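Local coordinates for D-alanyl transferase DltD (Enterococcus faecalis, PDB 6O93), which probably transfers D-alanine to lipoteichoic acid at the cell surface, a step of cell-wall biogenesis, as an SGNH-hydrolase-like enzyme, at residues Q213-A216 and N221-D224; Y128-N133 and Q142-R147; N32-V35 and K39-P42; L319-Q324 and T385-Q390; K239-N244 and N339-M344. One frame throughout, in Å; residues are numbered along the deposited sequence.

Interaction 1 of 5, residues Q213-A216 and N221-D224; sequences QLPA and NELD
P215 lies against E222 and L223, two neighbouring residues on one turn of helix 220-233. It buries the most surface here, with L223 next and E222 after it. The ring meets a charged chain with CB and CG, and an aliphatic one with CD. The proline and the E222 chain slide past each other in opposite directions. P215 CB comes to 3.7 Å from E222 OE2, and P215 CG lies 3.8 Å from E222 OE1. E222 reaches this far because its chain is fully extended, with CG opposite the backbone N (chi1 -177°). At the other end of the ring, P215 CD meets the CD2 methyl of L223 at 3.8 Å. The same methyl of L223 also touches L214 CD2, at 3.6 Å, where the two leucine side chains cross at about a right angle. One branch of L223 serves both loop residues. L214 turns its side chain on to V59, L60 and K63 of helix 57-63, and L223 packs on L356 of helix 352-367. The loop between helices 204-211 and 220-233 thus folds back on the start of the second helix. P215 O accepts a hydrogen bond from Y64 OH. Van der Waals packing holds the contact, apolar among leucines and proline, carbon against carboxylate oxygen at E222. The exposed E222 gives P215 no hydrogen bond here, while L214 and L223 form the buried part.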
# COMPACT_ATOMS: atom_id res chain seq x y z
N GLN A 213 -15.68 14.84 -16.52
CA GLN A 213 -16.92 14.29 -16.01
C GLN A 213 -17.38 14.95 -14.71
O GLN A 213 -18.52 14.76 -14.30
CB GLN A 213 -16.78 12.78 -15.76
CG GLN A 213 -16.53 11.96 -17.02
CD GLN A 213 -16.32 10.49 -16.71
OE1 GLN A 213 -15.68 10.13 -15.73
NE2 GLN A 213 -16.88 9.62 -17.55
N LEU A 214 -16.51 15.73 -14.07
CA LEU A 214 -16.79 16.26 -12.74
C LEU A 214 -17.33 17.69 -12.83
O LEU A 214 -16.95 18.45 -13.73
CB LEU A 214 -15.52 16.26 -11.89
CG LEU A 214 -14.93 14.88 -11.59
CD1 LEU A 214 -13.49 15.02 -11.12
CD2 LEU A 214 -15.77 14.15 -10.55
N PRO A 215 -18.20 18.09 -11.91
CA PRO A 215 -18.67 19.48 -11.89
C PRO A 215 -17.55 20.44 -11.53
O PRO A 215 -16.50 20.06 -11.01
CB PRO A 215 -19.77 19.47 -10.82
CG PRO A 215 -19.46 18.31 -9.95
CD PRO A 215 -18.83 17.28 -10.85
N ALA A 216 -17.79 21.72 -11.82
CA ALA A 216 -16.77 22.74 -11.62
C ALA A 216 -16.44 22.93 -10.14
O ALA A 216 -15.30 23.26 -9.81
CB ALA A 216 -17.24 24.07 -12.22
N ASN A 221 -22.44 15.13 -2.00
CA ASN A 221 -23.71 14.49 -2.33
C ASN A 221 -23.94 14.47 -3.83
O ASN A 221 -24.41 13.46 -4.38
CB ASN A 221 -24.86 15.20 -1.61
CG ASN A 221 -24.83 14.98 -0.11
OD1 ASN A 221 -24.26 13.99 0.37
ND2 ASN A 221 -25.45 15.88 0.64
N GLU A 222 -23.62 15.57 -4.52
CA GLU A 222 -23.72 15.58 -5.98
C GLU A 222 -22.81 14.52 -6.58
O GLU A 222 -23.23 13.76 -7.47
CB GLU A 222 -23.36 16.97 -6.51
CG GLU A 222 -23.50 17.12 -8.02
CD GLU A 222 -23.01 18.46 -8.53
OE1 GLU A 222 -22.39 19.21 -7.73
OE2 GLU A 222 -23.23 18.78 -9.71
N LEU A 223 -21.57 14.44 -6.11
CA LEU A 223 -20.63 13.46 -6.64
C LEU A 223 -21.07 12.03 -6.32
O LEU A 223 -20.94 11.13 -7.16
CB LEU A 223 -19.23 13.72 -6.07
CG LEU A 223 -18.59 15.04 -6.50
CD1 LEU A 223 -17.42 15.39 -5.60
CD2 LEU A 223 -18.15 14.98 -7.95
N ASP A 224 -21.60 11.81 -5.11
CA ASP A 224 -22.04 10.46 -4.74
C ASP A 224 -23.13 9.97 -5.67
O ASP A 224 -23.09 8.82 -6.13
CB ASP A 224 -22.53 10.46 -3.29
CG ASP A 224 -22.44 9.09 -2.64
OD1 ASP A 224 -21.63 8.25 -3.09
OD2 ASP A 224 -23.18 8.84 -1.66

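Interaction 2 of 5, residues Y128-N133 and Q142-R147; sequences YQWLAN and QYLAQR
The indole of W130 has L144 CD1 over one face, 4.1 Å above the plane and toward the rim. L131 CD2 covers the opposite face, also near the rim, at 3.6 Å above the plane. The far corner of the six-membered ring does the touching across the contact. W130 CH2 approaches L144 CB obliquely at 3.9 Å, and it lies 4.1 Å from the backbone N of A145. W130 CZ2 is 4.0 Å from the same L144 CB. With chi1 at 157°, the indole swings away from its own backbone N and stretches across. Its NE1 is held by D141 OD1, on the same helix as L144, so a polar bond helps to set the ring's rotation. W130, L144 and A145 are all buried. The contact joins helices 124-132 and 139-148, two consecutive helices joined by a short loop in the helical part of this alpha/beta protein. Further helices close round it. L167 of helix 158-168 and M85 of helix 80-90 touch W130, while L144 packs on L81 of helix 80-90. A145 takes its own neighbour, L164, from helix 158-168.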
# COMPACT_ATOMS: atom_id res chain seq x y z
N TYR A 128 20.04 -2.71 0.61
CA TYR A 128 21.45 -2.43 0.84
C TYR A 128 21.64 -1.09 1.55
O TYR A 128 22.49 -0.96 2.44
CB TYR A 128 22.22 -2.45 -0.48
CG TYR A 128 22.63 -3.83 -0.96
CD1 TYR A 128 22.02 -4.98 -0.48
CD2 TYR A 128 23.64 -3.97 -1.91
CE1 TYR A 128 22.40 -6.23 -0.93
CE2 TYR A 128 24.03 -5.21 -2.36
CZ TYR A 128 23.41 -6.34 -1.87
OH TYR A 128 23.80 -7.58 -2.32
N GLN A 129 20.88 -0.07 1.14
CA GLN A 129 20.96 1.23 1.80
C GLN A 129 20.63 1.10 3.29
O GLN A 129 21.31 1.69 4.14
CB GLN A 129 20.02 2.22 1.13
CG GLN A 129 20.03 3.61 1.73
CD GLN A 129 18.86 4.46 1.27
OE1 GLN A 129 17.74 3.97 1.15
NE2 GLN A 129 19.12 5.73 1.01
N TRP A 130 19.60 0.33 3.61
CA TRP A 130 19.21 0.14 5.00
C TRP A 130 20.35 -0.45 5.82
O TRP A 130 20.65 0.02 6.92
CB TRP A 130 17.96 -0.75 5.06
CG TRP A 130 17.73 -1.47 6.36
CD1 TRP A 130 17.56 -0.92 7.59
CD2 TRP A 130 17.61 -2.89 6.53
NE1 TRP A 130 17.36 -1.90 8.53
CE2 TRP A 130 17.38 -3.12 7.91
CE3 TRP A 130 17.67 -3.99 5.67
CZ2 TRP A 130 17.22 -4.41 8.43
CZ3 TRP A 130 17.51 -5.26 6.19
CH2 TRP A 130 17.29 -5.46 7.56
N LEU A 131 21.02 -1.48 5.29
CA LEU A 131 22.10 -2.12 6.04
C LEU A 131 23.35 -1.26 6.08
O LEU A 131 24.08 -1.27 7.08
CB LEU A 131 22.42 -3.48 5.43
CG LEU A 131 21.28 -4.51 5.52
CD1 LEU A 131 21.60 -5.73 4.69
CD2 LEU A 131 21.03 -4.90 6.97
N ALA A 132 23.62 -0.49 5.02
CA ALA A 132 24.83 0.33 4.99
C ALA A 132 24.78 1.43 6.03
O ALA A 132 25.81 1.78 6.62
CB ALA A 132 25.02 0.92 3.59
N ASN A 133 23.60 2.00 6.28
CA ASN A 133 23.44 3.12 7.19
C ASN A 133 23.05 2.70 8.60
O ASN A 133 22.77 3.57 9.44
CB ASN A 133 22.40 4.10 6.64
CG ASN A 133 22.79 4.66 5.29
OD1 ASN A 133 23.97 4.87 5.01
ND2 ASN A 133 21.80 4.91 4.44
N GLN A 142 15.75 -6.40 13.51
CA GLN A 142 15.92 -7.84 13.66
C GLN A 142 14.73 -8.59 13.07
O GLN A 142 14.90 -9.68 12.50
CB GLN A 142 16.11 -8.20 15.13
CG GLN A 142 17.29 -7.49 15.77
CD GLN A 142 17.57 -7.99 17.18
OE1 GLN A 142 17.01 -7.48 18.15
NE2 GLN A 142 18.44 -8.98 17.29
N TYR A 143 13.52 -8.04 13.20
CA TYR A 143 12.36 -8.68 12.58
C TYR A 143 12.47 -8.65 11.06
O TYR A 143 12.19 -9.65 10.40
CB TYR A 143 11.07 -8.00 13.04
CG TYR A 143 9.85 -8.59 12.35
CD1 TYR A 143 9.26 -9.75 12.83
CD2 TYR A 143 9.32 -8.00 11.22
CE1 TYR A 143 8.16 -10.30 12.20
CE2 TYR A 143 8.22 -8.55 10.58
CZ TYR A 143 7.65 -9.70 11.08
OH TYR A 143 6.55 -10.25 10.45
N LEU A 144 12.88 -7.51 10.50
CA LEU A 144 13.09 -7.43 9.06
C LEU A 144 14.12 -8.47 8.61
O LEU A 144 13.91 -9.17 7.62
CB LEU A 144 13.55 -6.03 8.66
CG LEU A 144 12.48 -4.94 8.62
CD1 LEU A 144 13.14 -3.59 8.39
CD2 LEU A 144 11.46 -5.23 7.54
N ALA A 145 15.23 -8.57 9.34
CA ALA A 145 16.26 -9.55 8.99
C ALA A 145 15.69 -10.96 8.99
O ALA A 145 15.93 -11.74 8.06
CB ALA A 145 17.43 -9.44 9.96
N GLN A 146 14.94 -11.32 10.04
CA GLN A 146 14.37 -12.66 10.13
C GLN A 146 13.47 -12.96 8.94
O GLN A 146 13.56 -14.03 8.33
CB GLN A 146 13.61 -12.80 11.45
CG GLN A 146 12.93 -14.16 11.65
CD GLN A 146 11.51 -14.20 11.10
OE1 GLN A 146 11.19 -15.00 10.22
NE2 GLN A 146 10.64 -13.34 11.64
N ARG A 147 12.59 -12.02 8.59
CA ARG A 147 11.65 -12.26 7.50
C ARG A 147 12.36 -12.35 6.16
O ARG A 147 12.05 -13.22 5.35
CB ARG A 147 10.59 -11.15 7.46
CG ARG A 147 9.66 -11.13 8.67
CD ARG A 147 8.63 -12.26 8.63
NE ARG A 147 7.69 -12.09 7.53
CZ ARG A 147 7.41 -13.02 6.60
NH1 ARG A 147 7.99 -14.21 6.63
NH2 ARG A 147 6.54 -12.74 5.65

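Interaction 3 of 5, residues N32-V35 and K39-P42; sequences NKAV and KYVP
A34 and V35, near the end of helix 29-36, pack on Y40 and P42 of the strand that follows. This is a tight helix-to-strand connection leading into 40-44, an inner strand of the five-stranded parallel sheet, between 69-73 and 98-102, in this SGNH-like alpha/beta fold. A34 meets Y40 twice. Its methyl carbon, A34 CB, lies 3.9 Å from Y40 CD2. Its carbonyl oxygen, A34 O, sits at the edge of the tyrosine ring, near the ring plane, and is 3.5 Å from Y40 CB. The CG of Y40 lies beside the backbone N and opposite the carbonyl carbon (chi1 -71°), which sets CD2 of the ring against A34. V35 meets P42 instead. Its CG2 branch crosses the ring of P42 at about a right angle and comes to 4.1 Å from P42 CB. The main chains do not bond directly here. One water instead donates to both carbonyls and ties the helix end to the strand. A second layer holds these groups in place. S37 OG bonds to both A34 O and K39 N, which fixes the turn between helix and strand. R69 and F71 of the adjoining strand bond to the main chain of V41, and V100 of strand 98-102 bonds to that of P42. L13, K14 and S17 of helix 10-17 touch Y40, while I94 and M90 touch V35. The bridging water is 2.7 Å from V35 O and 2.6 Å from Y40 O.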
# COMPACT_ATOMS: atom_id res chain seq x y z
N ASN A 32 11.40 9.80 -3.28
CA ASN A 32 11.86 10.55 -2.11
C ASN A 32 11.74 12.05 -2.33
O ASN A 32 11.33 12.78 -1.42
CB ASN A 32 13.30 10.17 -1.78
CG ASN A 32 13.45 8.73 -1.33
OD1 ASN A 32 12.47 7.98 -1.29
ND2 ASN A 32 14.67 8.34 -0.98
N LYS A 33 12.09 12.52 -3.53
CA LYS A 33 11.96 13.95 -3.82
C LYS A 33 10.51 14.39 -3.75
O LYS A 33 10.20 15.46 -3.21
CB LYS A 33 12.56 14.25 -5.19
CG LYS A 33 12.61 15.73 -5.55
CD LYS A 33 13.55 16.50 -4.63
CE LYS A 33 13.71 17.95 -5.07
NZ LYS A 33 14.62 18.71 -4.17
N ALA A 34 9.60 13.58 -4.28
CA ALA A 34 8.18 13.94 -4.28
C ALA A 34 7.66 14.07 -2.85
O ALA A 34 6.95 15.04 -2.52
CB ALA A 34 7.37 12.90 -5.05
N VAL A 35 7.99 13.11 -1.99
CA VAL A 35 7.50 13.15 -0.61
C VAL A 35 8.20 14.25 0.18
O VAL A 35 7.58 14.92 1.01
CB VAL A 35 7.69 11.77 0.05
CG1 VAL A 35 7.31 11.82 1.52
CG2 VAL A 35 6.85 10.72 -0.67
N LYS A 39 4.32 18.35 -1.07
CA LYS A 39 3.15 18.50 -1.92
C LYS A 39 2.52 17.17 -2.30
O LYS A 39 1.34 17.14 -2.67
CB LYS A 39 3.53 19.25 -3.20
CG LYS A 39 4.01 20.67 -2.96
CD LYS A 39 4.36 21.37 -4.26
CE LYS A 39 4.71 22.84 -4.03
NZ LYS A 39 5.07 23.53 -5.31
N TYR A 40 3.26 16.07 -2.21
CA TYR A 40 2.77 14.75 -2.61
C TYR A 40 2.59 13.89 -1.37
O TYR A 40 3.54 13.66 -0.62
CB TYR A 40 3.73 14.10 -3.61
CG TYR A 40 3.71 14.76 -4.96
CD1 TYR A 40 2.73 14.46 -5.89
CD2 TYR A 40 4.67 15.71 -5.31
CE1 TYR A 40 2.69 15.07 -7.13
CE2 TYR A 40 4.65 16.33 -6.55
CZ TYR A 40 3.66 16.00 -7.46
OH TYR A 40 3.62 16.62 -8.69
N VAL A 41 1.36 13.41 -1.17
CA VAL A 41 1.03 12.54 -0.04
C VAL A 41 1.20 11.10 -0.51
O VAL A 41 0.46 10.66 -1.41
CB VAL A 41 -0.40 12.79 0.46
CG1 VAL A 41 -0.71 11.91 1.66
CG2 VAL A 41 -0.59 14.26 0.81
N PRO A 42 2.14 10.33 0.04
CA PRO A 42 2.31 8.95 -0.41
C PRO A 42 1.09 8.11 -0.05
O PRO A 42 0.63 8.11 1.10
CB PRO A 42 3.57 8.47 0.33
CG PRO A 42 3.64 9.33 1.54
CD PRO A 42 3.09 10.67 1.12
O HOH W 1 4.88 14.85 1.28

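Interaction 4 of 5, residues L319-Q324 and T385-Q390; sequences LKYQLQ and TDWQQQ
Q322 and W387 have the nearest CA atoms across the contact, 9.5 Å apart, where the last turns of helix 309-324 face the short helix 385-388. Long side chains fill that distance. W387 buries the most surface of any residue here. At chi1 173° its CG points away from the backbone N, and the indole spans the gap. Its NE1 donates a hydrogen bond to Q322 OE1 at 2.9 Å, with an N-H...O angle of 152°. The donor does not approach a lone pair. It comes from above the carbonyl plane, with the amide and indole planes nearly perpendicular at 88°. The Q322 chain crosses the indole at a slant, with Q322 CB 3.9 Å from W387 CZ2. The buried amide is gripped at both ends, since Q322 NE2 bonds to Q277 OE1 and Y273 O. On the six-membered ring, W387 CH2 touches Y321 CD2 at 3.7 Å. These two rings meet obliquely, with centroids 5.9 Å apart. K318 makes a cation-pi contact with W387, and its NZ bonds to W387 O and Q390 O. F382 meets the indole edge-to-face. W387 thus docks the C-terminal part of the chain on helix 309-324, which lies in the beta-alpha-beta connection between the parallel strands 289-294 and 331-333.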
# COMPACT_ATOMS: atom_id res chain seq x y z
N LEU A 319 -6.92 -5.62 13.14
CA LEU A 319 -6.10 -4.54 12.62
C LEU A 319 -6.31 -3.26 13.41
O LEU A 319 -5.34 -2.58 13.77
CB LEU A 319 -6.42 -4.32 11.14
CG LEU A 319 -6.07 -5.49 10.22
CD1 LEU A 319 -6.66 -5.27 8.84
CD2 LEU A 319 -4.57 -5.68 10.14
N LYS A 320 -7.56 -2.91 13.68
CA LYS A 320 -7.83 -1.67 14.40
C LYS A 320 -7.32 -1.72 15.83
O LYS A 320 -6.96 -0.68 16.40
CB LYS A 320 -9.33 -1.35 14.37
CG LYS A 320 -9.83 -0.96 12.99
CD LYS A 320 -11.20 -0.30 13.03
CE LYS A 320 -12.28 -1.25 13.51
NZ LYS A 320 -13.63 -0.63 13.45
N TYR A 321 -7.25 -2.92 16.42
CA TYR A 321 -6.63 -3.03 17.74
C TYR A 321 -5.13 -2.75 17.65
O TYR A 321 -4.59 -1.96 18.43
CB TYR A 321 -6.87 -4.42 18.33
CG TYR A 321 -6.30 -4.57 19.73
CD1 TYR A 321 -7.02 -4.13 20.83
CD2 TYR A 321 -5.05 -5.12 19.94
CE1 TYR A 321 -6.51 -4.25 22.11
CE2 TYR A 321 -4.53 -5.25 21.21
CZ TYR A 321 -5.26 -4.81 22.29
OH TYR A 321 -4.75 -4.94 23.57
N GLN A 322 -4.45 -3.39 16.70
CA GLN A 322 -3.02 -3.17 16.53
C GLN A 322 -2.72 -1.70 16.26
O GLN A 322 -1.71 -1.17 16.74
CB GLN A 322 -2.50 -4.05 15.39
CG GLN A 322 -1.00 -4.02 15.18
CD GLN A 322 -0.53 -5.09 14.21
OE1 GLN A 322 -1.31 -5.96 13.80
NE2 GLN A 322 0.74 -5.04 13.83
N LEU A 323 -3.59 -1.03 15.51
CA LEU A 323 -3.40 0.40 15.24
C LEU A 323 -3.70 1.23 16.49
O LEU A 323 -2.81 1.90 17.02
CB LEU A 323 -4.29 0.83 14.08
CG LEU A 323 -3.91 0.28 12.71
CD1 LEU A 323 -5.01 0.55 11.69
CD2 LEU A 323 -2.59 0.88 12.25
N GLN A 324 -4.94 1.18 16.97
CA GLN A 324 -5.36 2.03 18.08
C GLN A 324 -4.51 1.79 19.31
O GLN A 324 -4.16 2.74 20.03
CB GLN A 324 -6.83 1.79 18.39
CG GLN A 324 -7.79 2.30 17.33
CD GLN A 324 -8.07 3.78 17.46
OE1 GLN A 324 -7.59 4.44 18.38
NE2 GLN A 324 -8.85 4.32 16.53
N THR A 385 4.94 -14.26 16.96
CA THR A 385 4.06 -15.25 16.35
C THR A 385 2.73 -15.35 17.08
O THR A 385 1.70 -15.64 16.46
CB THR A 385 4.75 -16.61 16.31
OG1 THR A 385 5.87 -16.56 15.42
CG2 THR A 385 3.78 -17.70 15.85
N ASP A 386 2.72 -15.14 18.40
CA ASP A 386 1.47 -15.27 19.14
C ASP A 386 0.47 -14.18 18.75
O ASP A 386 -0.74 -14.38 18.87
CB ASP A 386 1.73 -15.26 20.65
CG ASP A 386 2.35 -13.96 21.15
OD1 ASP A 386 2.89 -13.19 20.32
OD2 ASP A 386 2.30 -13.72 22.37
N TRP A 387 0.95 -13.03 18.27
CA TRP A 387 0.02 -12.04 17.74
C TRP A 387 -0.39 -12.38 16.31
O TRP A 387 -1.56 -12.22 15.95
CB TRP A 387 0.63 -10.64 17.77
CG TRP A 387 -0.26 -9.65 17.07
CD1 TRP A 387 -0.03 -9.04 15.87
CD2 TRP A 387 -1.54 -9.18 17.52
NE1 TRP A 387 -1.08 -8.22 15.54
CE2 TRP A 387 -2.02 -8.29 16.54
CE3 TRP A 387 -2.32 -9.43 18.65
CZ2 TRP A 387 -3.25 -7.64 16.67
CZ3 TRP A 387 -3.53 -8.79 18.77
CH2 TRP A 387 -3.99 -7.90 17.79
N GLN A 388 0.55 -12.86 15.49
CA GLN A 388 0.21 -13.30 14.15
C GLN A 388 -0.88 -14.36 14.18
O GLN A 388 -1.76 -14.40 13.31
CB GLN A 388 1.45 -13.84 13.44
CG GLN A 388 2.57 -12.83 13.28
CD GLN A 388 3.85 -13.45 12.77
OE1 GLN A 388 3.84 -14.48 12.09
NE2 GLN A 388 4.98 -12.83 13.11
N GLN A 389 -0.86 -15.22 15.20
CA GLN A 389 -1.81 -16.31 15.33
C GLN A 389 -2.93 -16.01 16.31
O GLN A 389 -3.71 -16.91 16.63
CB GLN A 389 -1.07 -17.59 15.77
CG GLN A 389 0.01 -18.04 14.79
CD GLN A 389 -0.55 -18.38 13.42
OE1 GLN A 389 -1.49 -19.16 13.30
NE2 GLN A 389 0.03 -17.78 12.39
N GLN A 390 -3.03 -14.78 16.80
CA GLN A 390 -4.03 -14.45 17.81
C GLN A 390 -5.43 -14.45 17.22
O GLN A 390 -5.67 -13.87 16.16
CB GLN A 390 -3.72 -13.09 18.43
CG GLN A 390 -4.73 -12.63 19.47
CD GLN A 390 -4.85 -13.58 20.65
OE1 GLN A 390 -3.84 -13.98 21.24
NE2 GLN A 390 -6.08 -13.93 21.00

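Interaction 5 of 5, residues K239-N244 and N339-M344; sequences KFEISN and NERYFM
E241 places its CG beside the backbone N (chi1 -71°) and runs extended beyond it, which carries its carboxylate to the loop 339-344. The bend at chi3 (62°) of R341 turns NE to that carboxylate. The two oxygens then take different partners. E241 OE1 accepts the backbone N-H of Y342 at 3.1 Å, nearly straight at 165°. The donor comes on the syn side, tilted somewhat from the carboxylate plane. E241 OE2 makes a salt bridge with R341 NE at 3.3 Å, and the hydrogen bond within it is weak. The oxygen lies at the edge of the guanidinium. R300 NH1 gives E241 OE2 a second cationic partner. Y342 stands in a type II turn from E340 to F343, and the N-H of its third residue is the one that E241 holds. R341 CB lies over one face of the Y342 ring, 3.7 Å above its plane. Between the main chains, a water lies 2.7 Å from E241 O and 2.8 Å from M344 O. The M344 side chain is about 8 Å from the bound sodium ion. The contact joins the loop before helix 244-251 to the loop before helix 352-367. A buried carboxylate facing two arginines and a peptide N-H is probably kept ionised, and its charge would hold the turn in place by polar bonds more than by apolar packing.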
# COMPACT_ATOMS: atom_id res chain seq x y z
N LYS A 239 -24.54 -9.46 -12.84
CA LYS A 239 -25.41 -9.15 -11.71
C LYS A 239 -24.65 -8.89 -10.41
O LYS A 239 -25.29 -8.63 -9.39
CB LYS A 239 -26.40 -10.30 -11.49
CG LYS A 239 -25.75 -11.65 -11.28
CD LYS A 239 -26.76 -12.71 -10.88
CE LYS A 239 -26.12 -14.08 -10.77
NZ LYS A 239 -27.07 -15.11 -10.25
N PHE A 240 -23.32 -8.95 -10.43
CA PHE A 240 -22.52 -8.79 -9.23
C PHE A 240 -21.99 -7.37 -9.06
O PHE A 240 -21.17 -7.14 -8.16
CB PHE A 240 -21.36 -9.78 -9.23
CG PHE A 240 -21.80 -11.22 -9.34
CD1 PHE A 240 -22.24 -11.91 -8.23
CD2 PHE A 240 -21.76 -11.87 -10.56
CE1 PHE A 240 -22.65 -13.23 -8.33
CE2 PHE A 240 -22.16 -13.19 -10.67
CZ PHE A 240 -22.61 -13.87 -9.55
N GLU A 241 -22.44 -6.43 -9.88
CA GLU A 241 -21.94 -5.05 -9.85
C GLU A 241 -20.43 -5.01 -10.03
O GLU A 241 -19.73 -4.22 -9.39
CB GLU A 241 -22.35 -4.35 -8.55
CG GLU A 241 -23.83 -4.03 -8.45
CD GLU A 241 -24.16 -3.08 -7.31
OE1 GLU A 241 -23.21 -2.55 -6.68
OE2 GLU A 241 -25.36 -2.86 -7.04
N ILE A 242 -19.92 -5.86 -10.92
CA ILE A 242 -18.50 -5.90 -11.25
C ILE A 242 -18.29 -5.23 -12.60
O ILE A 242 -19.14 -5.34 -13.50
CB ILE A 242 -17.98 -7.36 -11.27
CG1 ILE A 242 -18.05 -7.96 -9.87
CG2 ILE A 242 -16.55 -7.40 -11.81
CD1 ILE A 242 -17.80 -9.46 -9.83
N SER A 243 -17.17 -4.53 -12.75
CA SER A 243 -16.86 -3.86 -14.01
C SER A 243 -16.91 -4.86 -15.16
O SER A 243 -16.48 -6.01 -15.02
CB SER A 243 -15.49 -3.19 -13.94
OG SER A 243 -15.48 -2.15 -12.98
N ASN A 244 -17.42 -4.40 -16.30
CA ASN A 244 -17.65 -5.29 -17.44
C ASN A 244 -16.36 -6.00 -17.85
O ASN A 244 -16.33 -7.22 -18.00
CB ASN A 244 -18.23 -4.51 -18.61
CG ASN A 244 -19.65 -4.03 -18.34
OD1 ASN A 244 -20.36 -4.59 -17.51
ND2 ASN A 244 -20.07 -3.00 -19.06
N ASN A 339 -22.35 -3.86 1.51
CA ASN A 339 -23.61 -3.80 0.78
C ASN A 339 -23.85 -2.45 0.12
O ASN A 339 -24.91 -2.25 -0.49
CB ASN A 339 -24.78 -4.12 1.72
CG ASN A 339 -26.02 -4.57 0.98
OD1 ASN A 339 -25.92 -5.18 -0.09
ND2 ASN A 339 -27.19 -4.28 1.53
N GLU A 340 -22.90 -1.52 0.21
CA GLU A 340 -23.05 -0.22 -0.43
C GLU A 340 -22.88 -0.37 -1.94
O GLU A 340 -21.83 -0.83 -2.41
CB GLU A 340 -22.04 0.77 0.13
CG GLU A 340 -22.38 2.23 -0.14
CD GLU A 340 -23.61 2.69 0.62
OE1 GLU A 340 -23.95 2.06 1.64
OE2 GLU A 340 -24.23 3.69 0.20
N ARG A 341 -23.90 0.02 -2.70
CA ARG A 341 -23.88 -0.18 -4.14
C ARG A 341 -22.87 0.76 -4.80
O ARG A 341 -22.70 1.91 -4.39
CB ARG A 341 -25.27 0.06 -4.72
CG ARG A 341 -26.36 -0.75 -4.06
CD ARG A 341 -27.73 -0.46 -4.66
NE ARG A 341 -27.79 -0.81 -6.08
CZ ARG A 341 -28.88 -0.73 -6.82
NH1 ARG A 341 -30.02 -0.30 -6.29
NH2 ARG A 341 -28.84 -1.07 -8.10
N TYR A 342 -22.19 0.25 -5.83
CA TYR A 342 -21.23 1.02 -6.62
C TYR A 342 -20.02 1.44 -5.80
O TYR A 342 -19.26 2.33 -6.21
CB TYR A 342 -21.89 2.25 -7.25
CG TYR A 342 -23.24 1.96 -7.86
CD1 TYR A 342 -23.37 1.05 -8.91
CD2 TYR A 342 -24.39 2.58 -7.39
CE1 TYR A 342 -24.61 0.79 -9.47
CE2 TYR A 342 -25.63 2.32 -7.95
CZ TYR A 342 -25.73 1.42 -8.99
OH TYR A 342 -26.96 1.16 -9.54
N PHE A 343 -19.82 0.82 -4.63
CA PHE A 343 -18.68 1.15 -3.78
C PHE A 343 -17.38 0.58 -4.33
O PHE A 343 -16.34 1.24 -4.30
CB PHE A 343 -18.94 0.63 -2.36
CG PHE A 343 -18.17 1.35 -1.29
CD1 PHE A 343 -18.66 2.53 -0.75
CD2 PHE A 343 -16.98 0.84 -0.81
CE1 PHE A 343 -17.96 3.20 0.24
CE2 PHE A 343 -16.28 1.50 0.19
CZ PHE A 343 -16.77 2.68 0.71
N MET A 344 -17.43 -0.64 -4.85
CA MET A 344 -16.27 -1.33 -5.37
C MET A 344 -16.26 -1.28 -6.90
O MET A 344 -17.30 -1.18 -7.54
CB MET A 344 -16.25 -2.79 -4.90
CG MET A 344 -16.37 -2.95 -3.40
SD MET A 344 -15.05 -2.09 -2.52
CE MET A 344 -13.66 -3.18 -2.82
O HOH W 2 -19.93 -2.07 -7.72

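Overall arrangement
Interactions 2, 3 and 4 are buried contacts, whereas interactions 1 and 5 are only partly buried. Interaction 3 lies at the parallel sheet, and interactions 2 and 4 lie among the helices around it. Those two touch, through Y143 OH and Q388 NE2, 4.0 Å apart. Each turns on a tryptophan, but the indole of interaction 2 meets mainly aliphatic carbon while that of interaction 4 also bonds to an amide. Interactions 1 and 5 share one side of the chain. Interaction 1 includes helix 220-233, and Y342 of interaction 5 packs on it. Interaction 1 is mainly apolar; interaction 5 is polar, with a salt bridge and a peptide N-H bond. Interactions 3 and 5 use water between carbonyls.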